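Local coordinates for protein glutathione S-transferase (Rhodospirillum rubrum F11, PDB 4O7H) that probably catalyses the conjugation of glutathione to electrophilic substrates, as glutathione S-transferases do, at residues Ala21-Asp26 with Pro78-Gly83. Residues are numbered along the deposited sequence; the frame is centred on the assembly and turned at random.
Sequences AEKRLD and PSLLGG
Lys23 holds its CG anti to the carbonyl carbon (chi1 -72°), runs extended as far as CE and then bends at chi4 (-83°), so that NZ donates a hydrogen bond to Pro78 O at 2.8 Å. This hydrogen bond ties the Schellman motif that ends helix 11-22, in the thioredoxin-like N-terminal domain, to the loop between helices 64-74 and 85-119 that leads into the helical C-terminal domain. NZ comes in tilted out of the Pro78 carbonyl plane, with a C=O...N angle of 145°. The same ammonium hydrogen-bonds Tyr75 O and forms a salt bridge with Glu72 OE1, so the buried group has two carbonyl oxygens and one carboxylate around it, which probably offset its charge. Leu80 reaches across the lysine chain at a slant and sets CD1 3.9 Å from Lys23 CE. An alanine in place of Lys23 would probably leave Pro78 O and the Glu72 carboxylate without their ammonium partner and take from Leu80 the methylenes it packs on. Pro78, which follows a cis peptide bond, lays the CG–CD edge of its ring against the helix end, with CD 3.9 Å from Lys23 CA. Its CG also lies 3.2 Å from Glu22 O. That oxygen has a second neighbour, for the Arg24 side chain folds back and NH2 donates to Glu22 O at 2.8 Å, the acceptor lying nearly in the guanidinium plane.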
loop_
_atom_site.group_PDB
_atom_site.type_symbol
_atom_site.label_atom_id
_atom_site.label_comp_id
_atom_site.label_asym_id
_atom_site.label_seq_id
_atom_site.Cartn_x
_atom_site.Cartn_y
_atom_site.Cartn_z
ATOM N N ALA A 21 -18.716 -9.306 3.964
ATOM C CA ALA A 21 -19.959 -9.306 4.755
ATOM C C ALA A 21 -20.810 -8.046 4.468
ATOM O O ALA A 21 -22.034 -8.122 4.350
ATOM C CB ALA A 21 -19.675 -9.452 6.229
ATOM N N GLU A 22 -20.170 -6.885 4.379
ATOM C CA GLU A 22 -20.874 -5.640 4.061
ATOM C C GLU A 22 -21.538 -5.751 2.697
ATOM O O GLU A 22 -22.661 -5.250 2.510
ATOM C CB GLU A 22 -19.913 -4.465 4.058
ATOM C CG GLU A 22 -19.517 -3.995 5.458
ATOM C CD GLU A 22 -20.630 -3.362 6.252
ATOM O OE1 GLU A 22 -21.464 -2.655 5.627
ATOM O OE2 GLU A 22 -20.674 -3.562 7.491
ATOM N N LYS A 23 -20.914 -6.491 1.772
ATOM C CA LYS A 23 -21.468 -6.670 0.405
ATOM C C LYS A 23 -22.420 -7.865 0.327
ATOM O O LYS A 23 -22.908 -8.210 -0.742
ATOM C CB LYS A 23 -20.349 -6.778 -0.602
ATOM C CG LYS A 23 -19.697 -5.408 -0.793
ATOM C CD LYS A 23 -18.670 -5.379 -1.881
ATOM C CE LYS A 23 -18.252 -3.957 -2.165
ATOM N NZ LYS A 23 -19.164 -3.231 -3.073
ATOM N N ARG A 24 -22.675 -8.489 1.464
ATOM C CA ARG A 24 -23.580 -9.648 1.535
ATOM C C ARG A 24 -23.115 -10.806 0.630
ATOM O O ARG A 24 -23.914 -11.493 -0.044
ATOM C CB ARG A 24 -24.987 -9.230 1.188
ATOM C CG ARG A 24 -25.721 -8.669 2.383
ATOM C CD ARG A 24 -25.209 -7.352 2.903
ATOM N NE ARG A 24 -26.082 -6.777 3.965
ATOM C CZ ARG A 24 -25.933 -5.549 4.455
ATOM N NH1 ARG A 24 -26.779 -5.055 5.379
ATOM N NH2 ARG A 24 -24.921 -4.805 4.050
ATOM N N LEU A 25 -21.804 -11.015 0.594
ATOM C CA LEU A 25 -21.205 -12.057 -0.204
ATOM C C LEU A 25 -20.827 -13.209 0.660
ATOM O O LEU A 25 -20.000 -13.079 1.575
ATOM C CB LEU A 25 -19.974 -11.517 -0.958
ATOM C CG LEU A 25 -20.241 -10.326 -1.845
ATOM C CD1 LEU A 25 -18.933 -9.786 -2.381
ATOM C CD2 LEU A 25 -21.123 -10.793 -3.014
ATOM N N ASP A 26 -21.378 -14.375 0.371
ATOM C CA ASP A 26 -21.044 -15.542 1.138
ATOM C C ASP A 26 -19.615 -16.021 0.766
ATOM O O ASP A 26 -19.198 -15.884 -0.359
ATOM C CB ASP A 26 -22.038 -16.654 0.827
ATOM C CG ASP A 26 -23.466 -16.294 1.241
ATOM O OD1 ASP A 26 -23.647 -15.605 2.267
ATOM O OD2 ASP A 26 -24.398 -16.710 0.524
ATOM N N PRO A 78 -23.718 -2.996 -2.064
ATOM C CA PRO A 78 -23.605 -1.602 -1.585
ATOM C C PRO A 78 -22.169 -1.106 -1.814
ATOM O O PRO A 78 -21.233 -1.895 -1.700
ATOM C CB PRO A 78 -23.860 -1.703 -0.107
ATOM C CG PRO A 78 -23.455 -3.085 0.229
ATOM C CD PRO A 78 -23.823 -3.914 -0.928
ATOM N N SER A 79 -22.009 0.149 -2.157
ATOM C CA SER A 79 -20.636 0.672 -2.501
ATOM C C SER A 79 -19.836 0.908 -1.225
ATOM O O SER A 79 -20.357 1.434 -0.246
ATOM C CB SER A 79 -20.752 1.999 -3.243
ATOM O OG SER A 79 -19.460 2.525 -3.540
ATOM N N LEU A 80 -18.537 0.579 -1.231
ATOM C CA LEU A 80 -17.668 0.891 -0.147
ATOM C C LEU A 80 -16.633 1.965 -0.554
ATOM O O LEU A 80 -15.738 2.281 0.196
ATOM C CB LEU A 80 -17.010 -0.368 0.350
ATOM C CG LEU A 80 -17.976 -1.355 1.024
ATOM C CD1 LEU A 80 -17.256 -2.667 1.333
ATOM C CD2 LEU A 80 -18.576 -0.803 2.294
ATOM N N LEU A 81 -16.783 2.499 -1.770
ATOM C CA LEU A 81 -15.949 3.644 -2.198
ATOM C C LEU A 81 -16.716 4.941 -2.355
ATOM O O LEU A 81 -16.137 6.006 -2.208
ATOM C CB LEU A 81 -15.304 3.325 -3.521
ATOM C CG LEU A 81 -14.061 2.431 -3.488
ATOM C CD1 LEU A 81 -13.731 1.987 -4.922
ATOM C CD2 LEU A 81 -12.887 3.067 -2.801
ATOM N N GLY A 82 -17.994 4.855 -2.687
ATOM C CA GLY A 82 -18.749 6.077 -2.951
ATOM C C GLY A 82 -18.724 6.450 -4.413
ATOM O O GLY A 82 -18.172 5.747 -5.258
ATOM N N GLY A 83 -19.362 7.574 -4.721
ATOM C CA GLY A 83 -19.773 7.820 -6.100
ATOM C C GLY A 83 -18.882 8.826 -6.792
ATOM O O GLY A 83 -18.194 8.490 -7.747
#